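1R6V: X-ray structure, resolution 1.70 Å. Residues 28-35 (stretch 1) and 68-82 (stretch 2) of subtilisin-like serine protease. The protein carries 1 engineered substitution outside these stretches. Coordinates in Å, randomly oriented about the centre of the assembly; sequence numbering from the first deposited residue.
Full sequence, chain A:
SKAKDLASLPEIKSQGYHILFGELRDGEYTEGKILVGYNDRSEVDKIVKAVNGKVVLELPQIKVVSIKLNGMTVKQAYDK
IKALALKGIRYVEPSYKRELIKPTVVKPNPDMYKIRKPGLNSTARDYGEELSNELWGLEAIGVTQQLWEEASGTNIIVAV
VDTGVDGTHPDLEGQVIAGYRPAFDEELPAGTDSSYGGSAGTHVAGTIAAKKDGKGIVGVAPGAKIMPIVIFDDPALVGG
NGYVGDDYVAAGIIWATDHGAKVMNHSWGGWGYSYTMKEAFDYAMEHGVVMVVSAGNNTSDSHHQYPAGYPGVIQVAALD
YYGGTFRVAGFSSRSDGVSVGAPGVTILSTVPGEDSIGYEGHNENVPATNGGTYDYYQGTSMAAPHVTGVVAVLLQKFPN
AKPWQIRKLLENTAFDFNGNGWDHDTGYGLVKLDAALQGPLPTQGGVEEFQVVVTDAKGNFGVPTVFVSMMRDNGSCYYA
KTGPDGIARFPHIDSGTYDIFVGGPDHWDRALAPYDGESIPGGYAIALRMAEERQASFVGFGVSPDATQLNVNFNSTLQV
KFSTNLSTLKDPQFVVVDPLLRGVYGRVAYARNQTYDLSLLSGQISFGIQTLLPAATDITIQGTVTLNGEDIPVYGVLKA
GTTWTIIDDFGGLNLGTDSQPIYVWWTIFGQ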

# COMPACT_ATOMS: atom_id res chain seq x y z
N GLU A 28 -8.47 11.76 -4.37
CA GLU A 28 -7.53 10.65 -4.24
C GLU A 28 -8.14 9.26 -4.33
O GLU A 28 -7.44 8.28 -4.14
CB GLU A 28 -6.74 10.77 -2.94
CG GLU A 28 -5.63 11.80 -2.96
CD GLU A 28 -4.59 11.54 -4.05
OE1 GLU A 28 -4.46 10.38 -4.52
OE2 GLU A 28 -3.90 12.50 -4.44
N TYR A 29 -9.44 9.17 -4.60
CA TYR A 29 -10.05 7.85 -4.69
C TYR A 29 -11.21 7.77 -5.68
O TYR A 29 -11.84 8.78 -6.02
CB TYR A 29 -10.48 7.37 -3.29
CG TYR A 29 -11.57 8.19 -2.63
CD1 TYR A 29 -12.91 7.88 -2.81
CD2 TYR A 29 -11.25 9.29 -1.82
CE1 TYR A 29 -13.92 8.62 -2.21
CE2 TYR A 29 -12.26 10.05 -1.21
CZ TYR A 29 -13.60 9.70 -1.42
OH TYR A 29 -14.61 10.45 -0.85
N THR A 30 -11.47 6.56 -6.15
CA THR A 30 -12.54 6.32 -7.10
C THR A 30 -13.87 6.29 -6.37
O THR A 30 -14.02 5.61 -5.36
CB THR A 30 -12.34 4.98 -7.82
OG1 THR A 30 -11.09 5.02 -8.52
CG2 THR A 30 -13.48 4.71 -8.81
N GLU A 31 -14.84 7.04 -6.87
CA GLU A 31 -16.14 7.10 -6.23
C GLU A 31 -17.03 5.89 -6.57
O GLU A 31 -16.78 5.18 -7.55
CB GLU A 31 -16.85 8.39 -6.66
CG GLU A 31 -18.13 8.68 -5.90
CD GLU A 31 -17.89 8.86 -4.41
OE1 GLU A 31 -17.50 9.96 -3.97
OE2 GLU A 31 -18.09 7.87 -3.68
N GLY A 32 -18.03 5.66 -5.72
CA GLY A 32 -19.00 4.61 -5.93
C GLY A 32 -18.67 3.15 -5.69
O GLY A 32 -19.41 2.28 -6.14
N LYS A 33 -17.57 2.87 -5.00
CA LYS A 33 -17.18 1.49 -4.74
C LYS A 33 -16.38 1.39 -3.45
O LYS A 33 -15.62 2.30 -3.12
CB LYS A 33 -16.32 0.97 -5.90
CG LYS A 33 -15.71 -0.40 -5.64
CD LYS A 33 -14.68 -0.78 -6.70
CE LYS A 33 -15.33 -1.21 -8.00
NZ LYS A 33 -14.30 -1.78 -8.92
N ILE A 34 -16.56 0.29 -2.73
CA ILE A 34 -15.79 0.04 -1.52
C ILE A 34 -15.17 -1.35 -1.56
O ILE A 34 -15.73 -2.27 -2.15
CB ILE A 34 -16.62 0.16 -0.21
CG1 ILE A 34 -17.86 -0.74 -0.26
CG2 ILE A 34 -16.99 1.62 0.02
CD1 ILE A 34 -18.66 -0.73 1.10
N LEU A 35 -13.99 -1.48 -0.96
CA LEU A 35 -13.30 -2.76 -0.89
C LEU A 35 -13.41 -3.19 0.55
O LEU A 35 -13.06 -2.43 1.44
CB LEU A 35 -11.82 -2.63 -1.28
CG LEU A 35 -11.47 -1.90 -2.59
CD1 LEU A 35 -10.09 -2.35 -3.04
CD2 LEU A 35 -12.49 -2.15 -3.66
N LYS A 68 -19.99 -2.51 -5.36
CA LYS A 68 -20.39 -1.32 -6.11
C LYS A 68 -21.55 -0.71 -5.31
O LYS A 68 -22.45 -1.42 -4.87
CB LYS A 68 -20.85 -1.73 -7.50
CG LYS A 68 -20.70 -0.64 -8.52
CD LYS A 68 -21.29 -1.05 -9.85
CE LYS A 68 -20.83 -0.09 -10.92
NZ LYS A 68 -20.93 1.31 -10.44
N LEU A 69 -21.53 0.61 -5.14
CA LEU A 69 -22.54 1.31 -4.34
C LEU A 69 -23.90 1.69 -4.94
O LEU A 69 -24.83 2.05 -4.20
CB LEU A 69 -21.91 2.58 -3.74
CG LEU A 69 -20.67 2.31 -2.88
CD1 LEU A 69 -20.11 3.63 -2.36
CD2 LEU A 69 -21.03 1.39 -1.73
N ASN A 70 -24.03 1.66 -6.25
CA ASN A 70 -25.31 1.99 -6.88
C ASN A 70 -26.00 3.26 -6.33
O ASN A 70 -26.90 3.16 -5.50
CB ASN A 70 -26.30 0.83 -6.75
CG ASN A 70 -25.70 -0.51 -7.14
OD1 ASN A 70 -24.81 -0.60 -7.99
ND2 ASN A 70 -26.22 -1.58 -6.52
N GLY A 71 -25.58 4.43 -6.81
CA GLY A 71 -26.20 5.67 -6.39
C GLY A 71 -25.95 6.11 -4.95
O GLY A 71 -26.87 6.51 -4.24
N MET A 72 -24.69 6.02 -4.52
CA MET A 72 -24.30 6.40 -3.17
C MET A 72 -22.80 6.67 -3.25
O MET A 72 -22.11 6.06 -4.08
CB MET A 72 -24.60 5.25 -2.21
CG MET A 72 -24.71 5.63 -0.74
SD MET A 72 -25.09 4.20 0.37
CE MET A 72 -26.82 3.93 0.06
N THR A 73 -22.30 7.58 -2.42
CA THR A 73 -20.87 7.89 -2.43
C THR A 73 -20.19 7.03 -1.38
O THR A 73 -20.84 6.44 -0.52
CB THR A 73 -20.59 9.36 -2.07
OG1 THR A 73 -20.97 9.60 -0.72
CG2 THR A 73 -21.38 10.31 -2.98
N VAL A 74 -18.86 6.97 -1.44
CA VAL A 74 -18.12 6.20 -0.46
C VAL A 74 -18.43 6.75 0.93
O VAL A 74 -18.67 5.99 1.87
CB VAL A 74 -16.60 6.29 -0.73
CG1 VAL A 74 -15.83 5.59 0.39
CG2 VAL A 74 -16.28 5.66 -2.09
N LYS A 75 -18.43 8.08 1.06
CA LYS A 75 -18.69 8.70 2.35
C LYS A 75 -20.05 8.28 2.89
O LYS A 75 -20.19 7.95 4.07
CB LYS A 75 -18.61 10.23 2.22
CG LYS A 75 -18.55 10.96 3.56
CD LYS A 75 -18.43 12.46 3.32
CE LYS A 75 -18.57 13.25 4.60
NZ LYS A 75 -17.51 12.89 5.58
N GLN A 76 -21.05 8.26 2.02
CA GLN A 76 -22.38 7.84 2.44
C GLN A 76 -22.38 6.36 2.84
O GLN A 76 -23.09 5.96 3.77
CB GLN A 76 -23.38 8.09 1.32
CG GLN A 76 -23.57 9.56 0.98
CD GLN A 76 -24.54 9.76 -0.17
OE1 GLN A 76 -24.53 9.00 -1.14
NE2 GLN A 76 -25.37 10.79 -0.08
N ALA A 77 -21.59 5.55 2.14
CA ALA A 77 -21.52 4.12 2.48
C ALA A 77 -20.89 3.99 3.87
O ALA A 77 -21.30 3.15 4.68
CB ALA A 77 -20.67 3.35 1.43
N TYR A 78 -19.87 4.79 4.14
CA TYR A 78 -19.25 4.75 5.46
C TYR A 78 -20.31 5.09 6.52
O TYR A 78 -20.37 4.46 7.57
CB TYR A 78 -18.12 5.78 5.56
CG TYR A 78 -16.78 5.38 4.99
CD1 TYR A 78 -16.67 4.34 4.06
CD2 TYR A 78 -15.63 6.05 5.37
CE1 TYR A 78 -15.41 3.98 3.52
CE2 TYR A 78 -14.38 5.71 4.84
CZ TYR A 78 -14.27 4.68 3.93
OH TYR A 78 -13.01 4.33 3.43
N ASP A 79 -21.15 6.09 6.24
CA ASP A 79 -22.18 6.46 7.21
C ASP A 79 -23.14 5.32 7.50
O ASP A 79 -23.62 5.17 8.62
CB ASP A 79 -22.97 7.68 6.74
CG ASP A 79 -22.15 8.96 6.77
OD1 ASP A 79 -21.24 9.09 7.63
OD2 ASP A 79 -22.42 9.86 5.95
N LYS A 80 -23.42 4.50 6.48
CA LYS A 80 -24.33 3.36 6.65
C LYS A 80 -23.68 2.18 7.36
O LYS A 80 -24.37 1.31 7.89
CB LYS A 80 -24.82 2.87 5.28
CG LYS A 80 -25.82 3.77 4.59
CD LYS A 80 -27.21 3.55 5.14
CE LYS A 80 -28.24 4.27 4.30
NZ LYS A 80 -29.62 3.80 4.62
N ILE A 81 -22.35 2.15 7.36
CA ILE A 81 -21.59 1.06 7.94
C ILE A 81 -21.04 1.31 9.35
O ILE A 81 -21.02 0.40 10.17
CB ILE A 81 -20.37 0.72 7.04
CG1 ILE A 81 -20.83 0.34 5.62
CG2 ILE A 81 -19.55 -0.42 7.65
CD1 ILE A 81 -19.69 0.25 4.60
N LYS A 82 -20.63 2.55 9.59
CA LYS A 82 -19.99 2.93 10.85
C LYS A 82 -20.70 2.60 12.14
O LYS A 82 -20.05 2.46 13.18
CB LYS A 82 -19.65 4.42 10.83
CG LYS A 82 -20.81 5.36 11.08
CD LYS A 82 -20.42 6.77 10.70
CE LYS A 82 -21.57 7.73 10.96
NZ LYS A 82 -21.36 9.07 10.37
O HOH W 1 -17.27 10.00 -1.09
O HOH W 2 -21.48 2.89 -7.92

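The start of a helix leaves backbone N-H groups without partners in the preceding turn, and a carboxylate brought in from a distant part of the chain can serve them alongside a local cap. Residues 28-35 and 68-82 of this subtilisin-like protease illustrate the principle. The first stretch runs from a loop into a strand that includes Lys-33 to Leu-35; the second leaves a strand at Lys-68, turns through Asn-70 and Gly-71, and enters a helix at Val-74. Lys-33 and Lys-68 form an antiparallel, non-hydrogen-bonded bridge with their CA atoms 4.5 Å apart, and their side chains lie on the same face of the sheet. Next to it, Leu-69 N donates a nearly linear hydrogen bond to Gly-32 O at 2.9 Å. The strand and helix axes approach to 8.8 Å at an angle of 55°.

Glu-31 supplies the polar link. Its CA-to-CB bond points sideways, but with chi1 t and chi2 p the chain bends so that OE2 accepts a short hydrogen bond of 2.5 Å from Val-74 N, the first residue of the helix. The same OE2 accepts from Gly-32 N at 3.0 Å, which ties the carboxylate to its own backbone. Gly-32 has a phi of 75°, a value that by itself favours glycine. Just before the helix, Thr-73 occupies the N-cap position: its OG1 accepts from Gln-76 N at 3.1 Å, while Thr-73 N donates to Gln-76 OE1 at 2.9 Å. Local cap and distant carboxylate thus serve different amides of the same first turn.

Water extends the polar contact. One molecule donates to Glu-31 OE1 (2.9 Å), accepts from Lys-75 N (3.1 Å) and hydrogen-bonds to Tyr-29 OH (2.7 Å), so a third amide near the helix start is joined to the first stretch. Another donates to Gly-32 O at 2.8 Å and accepts from Lys-68 NZ at 3.0 Å.

Apolar side chains fill the space between strand and helix. Val-74 points toward the first stretch, its CG2 lying 3.8 Å from Tyr-29 CE1 and its CG1 4.2 Å from Ile-34 CG2. Ile-34 is buried and loses the largest area to the contact, 94 of the 518 Å² covered in all. Its CG1 is 4.1 Å from Leu-69 CD2, its CG2 4.3 Å from Ala-77 CB, and its CD1 3.8 Å from Ile-81 CD1. The small methyl of Ala-77 suits this close packing.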